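Local coordinates for hypothetical protein (Parabacteroides merdae, PDB 4OO3) that is probably an NAD(P)-dependent oxidoreductase, pairing a dinucleotide-binding Rossmann fold with a C-terminal oxidoreductase domain, at residues M121-F135 with M423-D435. Residues are numbered along the deposited sequence; the frame is centred on the assembly and turned at random.
Sequences MAINSQSFKLLEECF and MLAKYYTTTSALD
The Phe128 ring has Tyr428 CA near the rim of one face, 3.7 Å above its plane, and near the rim of the other CG of Glu132, one turn along its own helix; Tyr427 CB and Leu424 O meet its edge. Here segment 125-135 of a Rossmann-fold helix packs antiparallel to the C-terminal helix segment 423-435, the axes of the two segments approaching to 9.3 Å. With CG anti to the nitrogen of its own residue, chi1 174° swings the Phe128 ring out against helix 423-435, where CE1 comes 3.4 Å from Leu424 O. Tyr239 adds an edge-to-face ring to Phe128 and stacks on Tyr428. Lys426 CD covers one face of the Tyr427 ring, while Leu131 CD2 approaches CD2 of that ring obliquely at 3.6 Å. Tyr427 OH accepts a nearly straight hydrogen bond from Met121 N (3.0 Å, 168°) and also hydrogen-bonds Asp147 on the last Rossmann strand. A phenylalanine in place of Tyr427 would probably leave Met121 N without this acceptor and Asp147 without one partner. Further along, the selenium of Met423 sits at the Phe135 ring edge, a Met-aromatic contact. At the other end Asn124 OD1 N-caps the helix, accepting from Ser127 N (2.8 Å), water 2 donates to both Ser125 OG and Thr431 OG1, and Ser125 OG donates to Asp435 OD2 at 2.6 Å, from above the carboxylate plane.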
# COMPACT_ATOMS: atom_id res chain seq x y z
N MSE A 121 -6.98 6.09 1.17
CA MSE A 121 -7.51 7.46 1.31
C MSE A 121 -9.00 7.53 1.13
O MSE A 121 -9.61 8.56 1.40
CB MSE A 121 -6.82 8.39 0.31
CG MSE A 121 -5.34 8.49 0.65
SE MSE A 121 -4.56 10.11 -0.15
CE MSE A 121 -4.68 9.52 -2.01
N ALA A 122 -9.62 6.44 0.68
CA ALA A 122 -11.08 6.30 0.67
C ALA A 122 -11.45 4.84 0.86
O ALA A 122 -10.78 3.96 0.31
CB ALA A 122 -11.67 6.84 -0.63
N ILE A 123 -12.52 4.59 1.64
CA ILE A 123 -12.97 3.23 1.99
C ILE A 123 -14.39 2.89 1.49
O ILE A 123 -14.91 1.82 1.81
CB ILE A 123 -12.92 2.98 3.51
CG1 ILE A 123 -13.90 3.89 4.26
CG2 ILE A 123 -11.51 3.17 4.04
CD1 ILE A 123 -13.98 3.60 5.75
N ASN A 124 -15.00 3.80 0.75
CA ASN A 124 -16.30 3.59 0.12
C ASN A 124 -16.60 4.69 -0.90
O ASN A 124 -15.84 5.66 -1.03
CB ASN A 124 -17.43 3.49 1.17
CG ASN A 124 -17.47 4.68 2.11
OD1 ASN A 124 -17.30 5.83 1.71
ND2 ASN A 124 -17.72 4.40 3.38
N SER A 125 -17.71 4.54 -1.62
CA SER A 125 -18.06 5.47 -2.69
C SER A 125 -18.31 6.88 -2.21
O SER A 125 -17.96 7.83 -2.89
CB SER A 125 -19.27 4.95 -3.47
OG SER A 125 -18.89 3.80 -4.19
N GLN A 126 -18.91 7.02 -1.03
CA GLN A 126 -19.12 8.33 -0.43
C GLN A 126 -17.78 9.01 -0.20
O GLN A 126 -17.58 10.15 -0.61
CB GLN A 126 -19.90 8.20 0.88
CG GLN A 126 -20.10 9.50 1.64
CD GLN A 126 -20.82 9.31 2.96
OE1 GLN A 126 -22.05 9.26 3.01
NE2 GLN A 126 -20.05 9.21 4.05
N SER A 127 -16.85 8.31 0.45
CA SER A 127 -15.53 8.87 0.72
C SER A 127 -14.71 9.07 -0.57
O SER A 127 -13.90 9.99 -0.63
CB SER A 127 -14.75 8.03 1.75
OG SER A 127 -14.85 6.63 1.50
N PHE A 128 -14.94 8.23 -1.58
CA PHE A 128 -14.30 8.43 -2.89
C PHE A 128 -14.69 9.76 -3.53
O PHE A 128 -13.85 10.46 -4.09
CB PHE A 128 -14.65 7.30 -3.87
CG PHE A 128 -14.12 7.53 -5.26
CD1 PHE A 128 -12.75 7.42 -5.52
CD2 PHE A 128 -14.97 7.88 -6.30
CE1 PHE A 128 -12.25 7.64 -6.80
CE2 PHE A 128 -14.47 8.10 -7.58
CZ PHE A 128 -13.11 7.98 -7.82
N LYS A 129 -15.98 10.10 -3.45
CA LYS A 129 -16.47 11.38 -3.95
C LYS A 129 -15.77 12.52 -3.21
O LYS A 129 -15.34 13.49 -3.83
CB LYS A 129 -17.99 11.47 -3.77
CG LYS A 129 -18.69 12.35 -4.80
CD LYS A 129 -20.10 11.84 -5.09
CE LYS A 129 -20.71 12.46 -6.35
NZ LYS A 129 -21.25 13.82 -6.10
N LEU A 130 -15.65 12.38 -1.90
CA LEU A 130 -14.94 13.36 -1.07
C LEU A 130 -13.46 13.46 -1.48
O LEU A 130 -12.88 14.55 -1.47
CB LEU A 130 -15.07 13.00 0.42
CG LEU A 130 -14.72 14.09 1.44
CD1 LEU A 130 -15.58 15.33 1.24
CD2 LEU A 130 -14.84 13.56 2.86
N LEU A 131 -12.86 12.33 -1.85
CA LEU A 131 -11.45 12.29 -2.23
C LEU A 131 -11.21 12.98 -3.56
O LEU A 131 -10.15 13.54 -3.78
CB LEU A 131 -10.95 10.84 -2.31
CG LEU A 131 -9.47 10.61 -2.66
CD1 LEU A 131 -8.57 11.17 -1.57
CD2 LEU A 131 -9.20 9.13 -2.85
N GLU A 132 -12.19 12.91 -4.46
CA GLU A 132 -12.14 13.67 -5.70
C GLU A 132 -12.10 15.16 -5.44
O GLU A 132 -11.34 15.88 -6.08
CB GLU A 132 -13.33 13.35 -6.60
CG GLU A 132 -13.31 11.97 -7.21
CD GLU A 132 -14.52 11.71 -8.06
OE1 GLU A 132 -15.65 11.67 -7.51
OE2 GLU A 132 -14.36 11.58 -9.28
N GLU A 133 -12.94 15.63 -4.51
CA GLU A 133 -12.92 17.05 -4.11
C GLU A 133 -11.54 17.44 -3.54
O GLU A 133 -11.00 18.49 -3.89
CB GLU A 133 -14.03 17.34 -3.09
CG GLU A 133 -14.38 18.82 -2.97
CD GLU A 133 -15.37 19.13 -1.86
OE1 GLU A 133 -15.97 18.19 -1.29
OE2 GLU A 133 -15.57 20.32 -1.55
N CYS A 134 -10.99 16.58 -2.68
CA CYS A 134 -9.65 16.76 -2.12
C CYS A 134 -8.61 17.02 -3.21
O CYS A 134 -7.81 17.95 -3.11
CB CYS A 134 -9.21 15.54 -1.30
SG CYS A 134 -10.17 15.21 0.19
N PHE A 135 -8.63 16.19 -4.25
CA PHE A 135 -7.71 16.38 -5.36
C PHE A 135 -7.98 17.68 -6.13
O PHE A 135 -7.05 18.33 -6.60
CB PHE A 135 -7.70 15.17 -6.29
CG PHE A 135 -6.85 14.03 -5.79
CD1 PHE A 135 -5.49 14.21 -5.59
CD2 PHE A 135 -7.40 12.80 -5.53
CE1 PHE A 135 -4.70 13.17 -5.13
CE2 PHE A 135 -6.61 11.75 -5.07
CZ PHE A 135 -5.26 11.94 -4.87
N MSE A 423 -4.22 7.46 -8.95
CA MSE A 423 -4.68 7.28 -7.57
C MSE A 423 -6.19 7.23 -7.57
O MSE A 423 -6.80 6.35 -6.96
CB MSE A 423 -4.17 8.38 -6.63
CG MSE A 423 -2.70 8.18 -6.27
SE MSE A 423 -2.10 9.49 -4.93
CE MSE A 423 -1.79 11.05 -6.08
N LEU A 424 -6.82 8.16 -8.30
CA LEU A 424 -8.27 8.15 -8.44
C LEU A 424 -8.80 6.89 -9.12
O LEU A 424 -9.78 6.32 -8.67
CB LEU A 424 -8.74 9.39 -9.20
CG LEU A 424 -8.70 10.70 -8.42
CD1 LEU A 424 -9.08 11.85 -9.35
CD2 LEU A 424 -9.63 10.63 -7.22
N ALA A 425 -8.16 6.44 -10.20
CA ALA A 425 -8.59 5.20 -10.87
C ALA A 425 -8.50 4.02 -9.92
O ALA A 425 -9.37 3.15 -9.92
CB ALA A 425 -7.77 4.95 -12.13
N LYS A 426 -7.45 4.02 -9.11
CA LYS A 426 -7.21 2.97 -8.14
C LYS A 426 -8.35 2.91 -7.13
O LYS A 426 -8.93 1.85 -6.91
CB LYS A 426 -5.90 3.27 -7.41
CG LYS A 426 -5.42 2.21 -6.45
CD LYS A 426 -4.74 2.81 -5.23
CE LYS A 426 -3.65 3.80 -5.59
NZ LYS A 426 -3.05 4.47 -4.41
N TYR A 427 -8.64 4.06 -6.52
CA TYR A 427 -9.68 4.15 -5.50
C TYR A 427 -11.08 3.99 -6.08
O TYR A 427 -11.98 3.47 -5.40
CB TYR A 427 -9.56 5.45 -4.70
CG TYR A 427 -8.40 5.44 -3.75
CD1 TYR A 427 -8.38 4.56 -2.68
CD2 TYR A 427 -7.31 6.29 -3.93
CE1 TYR A 427 -7.30 4.51 -1.81
CE2 TYR A 427 -6.23 6.25 -3.07
CZ TYR A 427 -6.24 5.36 -2.01
OH TYR A 427 -5.18 5.32 -1.14
N TYR A 428 -11.28 4.40 -7.33
CA TYR A 428 -12.53 4.10 -8.03
C TYR A 428 -12.73 2.59 -8.10
O TYR A 428 -13.81 2.08 -7.82
CB TYR A 428 -12.56 4.69 -9.44
CG TYR A 428 -13.79 4.27 -10.22
CD1 TYR A 428 -15.01 4.89 -10.02
CD2 TYR A 428 -13.73 3.23 -11.14
CE1 TYR A 428 -16.14 4.51 -10.73
CE2 TYR A 428 -14.85 2.83 -11.85
CZ TYR A 428 -16.06 3.48 -11.64
OH TYR A 428 -17.17 3.08 -12.34
N THR A 429 -11.66 1.88 -8.48
CA THR A 429 -11.71 0.42 -8.58
C THR A 429 -12.10 -0.22 -7.24
O THR A 429 -13.03 -1.03 -7.19
CB THR A 429 -10.37 -0.16 -9.10
OG1 THR A 429 -9.97 0.54 -10.29
CG2 THR A 429 -10.51 -1.64 -9.42
N THR A 430 -11.42 0.15 -6.16
CA THR A 430 -11.67 -0.50 -4.87
C THR A 430 -13.04 -0.19 -4.27
O THR A 430 -13.73 -1.10 -3.82
CB THR A 430 -10.60 -0.15 -3.82
OG1 THR A 430 -10.53 1.26 -3.65
CG2 THR A 430 -9.24 -0.70 -4.25
N THR A 431 -13.42 1.08 -4.26
CA THR A 431 -14.71 1.47 -3.66
C THR A 431 -15.92 0.96 -4.48
O THR A 431 -16.94 0.60 -3.90
CB THR A 431 -14.81 2.99 -3.46
OG1 THR A 431 -14.60 3.67 -4.70
CG2 THR A 431 -13.77 3.45 -2.44
N SER A 432 -15.78 0.92 -5.80
CA SER A 432 -16.82 0.35 -6.67
C SER A 432 -17.01 -1.14 -6.42
O SER A 432 -18.13 -1.65 -6.48
CB SER A 432 -16.48 0.57 -8.15
OG SER A 432 -16.54 1.95 -8.47
N ALA A 433 -15.91 -1.84 -6.15
CA ALA A 433 -15.96 -3.27 -5.86
C ALA A 433 -16.69 -3.54 -4.54
O ALA A 433 -17.43 -4.52 -4.43
CB ALA A 433 -14.55 -3.85 -5.82
N LEU A 434 -16.49 -2.67 -3.56
CA LEU A 434 -17.20 -2.81 -2.29
C LEU A 434 -18.71 -2.80 -2.51
O LEU A 434 -19.42 -3.61 -1.96
CB LEU A 434 -16.81 -1.71 -1.30
CG LEU A 434 -17.50 -1.74 0.06
CD1 LEU A 434 -17.19 -3.03 0.80
CD2 LEU A 434 -17.10 -0.53 0.89
N ASP A 435 -19.17 -1.85 -3.32
CA ASP A 435 -20.60 -1.74 -3.65
C ASP A 435 -21.13 -2.96 -4.40
O ASP A 435 -22.20 -3.47 -4.07
CB ASP A 435 -20.85 -0.47 -4.47
CG ASP A 435 -20.72 0.80 -3.64
OD1 ASP A 435 -20.72 0.72 -2.40
OD2 ASP A 435 -20.62 1.90 -4.24
O HOH W 1 -9.77 1.84 -1.26
O HOH W 2 -16.85 4.41 -5.96